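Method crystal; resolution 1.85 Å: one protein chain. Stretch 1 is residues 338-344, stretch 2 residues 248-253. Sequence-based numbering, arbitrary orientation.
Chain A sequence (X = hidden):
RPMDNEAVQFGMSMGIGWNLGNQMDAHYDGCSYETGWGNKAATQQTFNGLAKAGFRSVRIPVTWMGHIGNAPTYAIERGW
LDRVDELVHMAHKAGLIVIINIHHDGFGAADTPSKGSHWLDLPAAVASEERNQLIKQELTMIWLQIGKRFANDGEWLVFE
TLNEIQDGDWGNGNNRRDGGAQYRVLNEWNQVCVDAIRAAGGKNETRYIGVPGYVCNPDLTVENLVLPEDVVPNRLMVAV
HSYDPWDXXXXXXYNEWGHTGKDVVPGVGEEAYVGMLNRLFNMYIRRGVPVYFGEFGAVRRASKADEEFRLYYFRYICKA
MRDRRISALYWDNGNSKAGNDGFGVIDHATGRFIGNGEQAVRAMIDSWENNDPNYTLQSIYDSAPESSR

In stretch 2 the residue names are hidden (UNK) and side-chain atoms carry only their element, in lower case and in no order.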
ATOM      1  N   ALA A 338     -21.159   5.574   0.733  1.00 20.42           N
ATOM      2  CA  ALA A 338     -20.622   6.780   1.327  1.00 20.07           C
ATOM      3  C   ALA A 338     -20.222   6.406   2.740  1.00 19.05           C
ATOM      4  O   ALA A 338     -20.762   5.473   3.299  1.00 19.17           O
ATOM      5  CB  ALA A 338     -21.666   7.892   1.356  1.00 21.32           C
ATOM      6  N   GLY A 339     -19.290   7.148   3.315  1.00 18.96           N
ATOM      7  CA  GLY A 339     -18.864   6.900   4.696  1.00 19.30           C
ATOM      8  C   GLY A 339     -17.902   5.743   4.823  1.00 19.46           C
ATOM      9  O   GLY A 339     -17.259   5.325   3.876  1.00 16.37           O
ATOM     10  N   ASN A 340     -17.851   5.196   6.029  1.00 20.34           N
ATOM     11  CA  ASN A 340     -16.969   4.116   6.394  1.00 22.93           C
ATOM     12  C   ASN A 340     -16.923   2.999   5.343  1.00 20.49           C
ATOM     13  O   ASN A 340     -17.965   2.505   4.919  1.00 19.16           O
ATOM     14  CB  ASN A 340     -17.479   3.544   7.735  1.00 27.18           C
ATOM     15  CG  ASN A 340     -16.486   2.664   8.401  1.00 33.53           C
ATOM     16  OD1 ASN A 340     -15.569   3.144   9.068  1.00 44.61           O
ATOM     17  ND2 ASN A 340     -16.669   1.358   8.263  1.00 37.62           N
ATOM     18  N   ASP A 341     -15.710   2.657   4.925  1.00 19.70           N
ATOM     19  CA  ASP A 341     -15.374   1.674   3.863  1.00 20.61           C
ATOM     20  C   ASP A 341     -15.760   2.011   2.435  1.00 17.82           C
ATOM     21  O   ASP A 341     -15.603   1.190   1.540  1.00 16.38           O
ATOM     22  CB  ASP A 341     -15.816   0.265   4.220  1.00 24.64           C
ATOM     23  CG  ASP A 341     -14.717  -0.494   4.891  1.00 31.77           C
ATOM     24  OD1 ASP A 341     -13.593  -0.636   4.298  1.00 34.65           O
ATOM     25  OD2 ASP A 341     -14.953  -0.870   6.048  1.00 37.84           O
ATOM     26  N   GLY A 342     -16.181   3.239   2.230  1.00 16.86           N
ATOM     27  CA  GLY A 342     -16.631   3.668   0.935  1.00 15.98           C
ATOM     28  C   GLY A 342     -15.492   4.126   0.093  1.00 15.69           C
ATOM     29  O   GLY A 342     -15.334   5.335  -0.099  1.00 14.95           O
ATOM     30  N   PHE A 343     -14.679   3.180  -0.392  1.00 15.40           N
ATOM     31  CA  PHE A 343     -13.468   3.537  -1.207  1.00 15.12           C
ATOM     32  C   PHE A 343     -13.575   3.223  -2.729  1.00 14.84           C
ATOM     33  O   PHE A 343     -12.650   3.511  -3.494  1.00 14.76           O
ATOM     34  CB  PHE A 343     -12.223   2.810  -0.673  1.00 14.36           C
ATOM     35  CG  PHE A 343     -11.727   3.288   0.687  1.00 13.64           C
ATOM     36  CD1 PHE A 343     -11.023   4.495   0.819  1.00 13.13           C
ATOM     37  CD2 PHE A 343     -11.921   2.512   1.844  1.00 13.61           C
ATOM     38  CE1 PHE A 343     -10.526   4.923   2.042  1.00 12.80           C
ATOM     39  CE2 PHE A 343     -11.437   2.956   3.078  1.00 12.83           C
ATOM     40  CZ  PHE A 343     -10.703   4.127   3.175  1.00 12.92           C
ATOM     41  N   GLY A 344     -14.645   2.570  -3.173  1.00 14.54           N
ATOM     42  CA  GLY A 344     -14.713   2.113  -4.544  1.00 14.97           C
ATOM     43  C   GLY A 344     -14.855   3.284  -5.505  1.00 14.83           C
ATOM     44  O   GLY A 344     -15.765   4.090  -5.363  1.00 16.36           O
ATOM     45  N   UNK A 248     -11.281  11.661   9.876  1.00 14.31           N
ATOM     46  CA  UNK A 248     -11.758  12.251   8.619  1.00 14.22           C
ATOM     47  C   UNK A 248     -11.786  11.241   7.470  1.00 13.67           C
ATOM     48  O   UNK A 248     -12.848  10.984   6.878  1.00 14.11           O
ATOM     49  c   UNK A 248     -10.907  13.984   4.456  1.00 16.18           C
ATOM     50  c   UNK A 248     -11.328  13.910   6.836  1.00 14.50           C
ATOM     51  c   UNK A 248     -10.517  13.650   5.748  1.00 15.27           C
ATOM     52  o   UNK A 248     -12.558  14.873   2.934  1.00 17.78           O
ATOM     53  c   UNK A 248     -12.158  14.537   4.237  1.00 16.08           C
ATOM     54  c   UNK A 248     -10.920  13.465   8.215  1.00 13.88           C
ATOM     55  c   UNK A 248     -12.994  14.808   5.326  1.00 16.12           C
ATOM     56  c   UNK A 248     -12.579  14.473   6.615  1.00 15.01           C
ATOM     57  N   UNK A 249     -10.619  10.682   7.136  1.00 13.83           N
ATOM     58  CA  UNK A 249     -10.463   9.870   5.931  1.00 14.09           C
ATOM     59  C   UNK A 249     -11.042   8.467   5.993  1.00 14.71           C
ATOM     60  O   UNK A 249     -11.536   7.955   4.975  1.00 14.81           O
ATOM     61  c   UNK A 249      -8.998   9.780   5.539  1.00 14.34           C
ATOM     62  N   UNK A 250     -10.984   7.844   7.173  1.00 14.57           N
ATOM     63  CA  UNK A 250     -11.329   6.462   7.324  1.00 15.01           C
ATOM     64  C   UNK A 250     -12.663   6.200   7.992  1.00 16.16           C
ATOM     65  O   UNK A 250     -13.540   5.573   7.394  1.00 17.35           O
ATOM     66  N   UNK A 251     -12.838   6.697   9.215  1.00 16.49           N
ATOM     67  CA  UNK A 251     -14.117   6.482   9.929  1.00 17.29           C
ATOM     68  C   UNK A 251     -15.172   7.472   9.499  1.00 17.30           C
ATOM     69  O   UNK A 251     -16.344   7.208   9.678  1.00 16.72           O
ATOM     70  c   UNK A 251     -13.949   6.537  11.441  1.00 17.06           C
ATOM     71  o   UNK A 251     -13.614   7.846  11.841  1.00 16.48           O
ATOM     72  N   UNK A 252     -14.761   8.621   8.952  1.00 16.97           N
ATOM     73  CA  UNK A 252     -15.687   9.692   8.565  1.00 17.74           C
ATOM     74  C   UNK A 252     -16.586  10.177   9.700  1.00 18.16           C
ATOM     75  O   UNK A 252     -17.750  10.502   9.473  1.00 17.73           O
ATOM     76  c   UNK A 252     -16.557   9.246   7.394  1.00 18.38           C
ATOM     77  N   UNK A 253     -16.065  10.195  10.930  1.00 16.68           N
ATOM     78  CA  UNK A 253     -16.750  10.875  11.989  1.00 17.05           C
ATOM     79  C   UNK A 253     -16.845  12.361  11.688  1.00 16.54           C
ATOM     80  O   UNK A 253     -17.838  13.017  12.064  1.00 15.46           O
ATOM     81  c   UNK A 253     -15.319   9.217  15.119  1.00 17.32           C
ATOM     82  c   UNK A 253     -16.179   9.325  13.899  1.00 16.94           C
ATOM     83  n   UNK A 253     -16.384   7.187  16.054  1.00 16.79           N
ATOM     84  c   UNK A 253     -15.142   7.793  15.567  1.00 17.29           C
ATOM     85  c   UNK A 253     -16.015  10.705  13.297  1.00 16.82           C
TER
HETATM   86  O   HOH W   1     -13.205   3.234   6.258  1.00 22.42           O
HETATM   87  O   HOH W   2     -19.237   6.639   8.108  1.00 27.40           O
HETATM   88  O   HOH W   3     -17.239   5.205  11.221  1.00 38.60           O

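Position 248 carries one carbon followed by a ring of six carbons, and the ring bears one oxygen. The side chain is out of reach of stretch 1 and takes no part in the contact. A six-carbon ring with a hydroxyl is a tyrosine: Tyr 248.

Position 249 has a single side-chain carbon with nothing beyond it. CB of 249 is 6.2 Å from its nearest atom of stretch 1, Phe 343 CE1, so the backbone makes the contact: O of 249 lies 4.3 Å from Phe 343 CZ, approaching the ring obliquely. One carbon alone is alanine. Ala 249 still belongs to the helix that begins earlier in the chain.

Position 250 has no side-chain atoms at all. O of 250 is 3.6 Å from Asn 340 OD1 and 4.4 Å from Asp 341 N. A water fills the latter gap, donating from its O to O of 250 at 2.6 Å and accepting at the same O from Asp 341 N at 2.9 Å. With no side chain, the residue is Gly 250.

Position 251 shows one carbon and then one oxygen, without a branch. The CA-to-CB bond points away from stretch 1. The backbone faces the partner instead: CA of 251 is 3.7 Å from Asn 340 OD1. This is serine, with chi1 at 68° (p). Ser 251 OG is hydrogen-bonded elsewhere in the structure.

Position 252 again has one carbon only. The CA-to-CB bond of 252 points toward stretch 1, and CB of 252 lies 4.3 Å from Gly 339 CA and 4.5 Å from Asn 340 N. It is alanine. Ala 252 is the first residue after the helix to leave helical phi/psi, and its phi is positive.

Position 253 has four carbons in a row ending in nitrogen. It is exposed, reaches no atom of stretch 1 and touches a crystal neighbour. The pattern is that of lysine, Lys 253.

The contact is small, burying 187 Å² over both sides, and no direct hydrogen bond crosses it. Stretch 1 presents a type II turn from Gly 339 to Gly 342, closed by Gly 342 N to Gly 339 O at 2.9 Å. Waters join this turn to the carbonyls of Gly 250 and Ser 251. Besides the bridge at Gly 250, a second water O accepts from Asn 340 N at 2.9 Å and donates weakly to Ser 251 O at 3.3 Å. A third water O donates to Ser 251 O at 2.7 Å and weakly to Asn 340 OD1 at 3.4 Å. Packing at Ala 252 and the Phe 343 ring completes the contact.

Stretch 2, residues 248-253: YAGSAK
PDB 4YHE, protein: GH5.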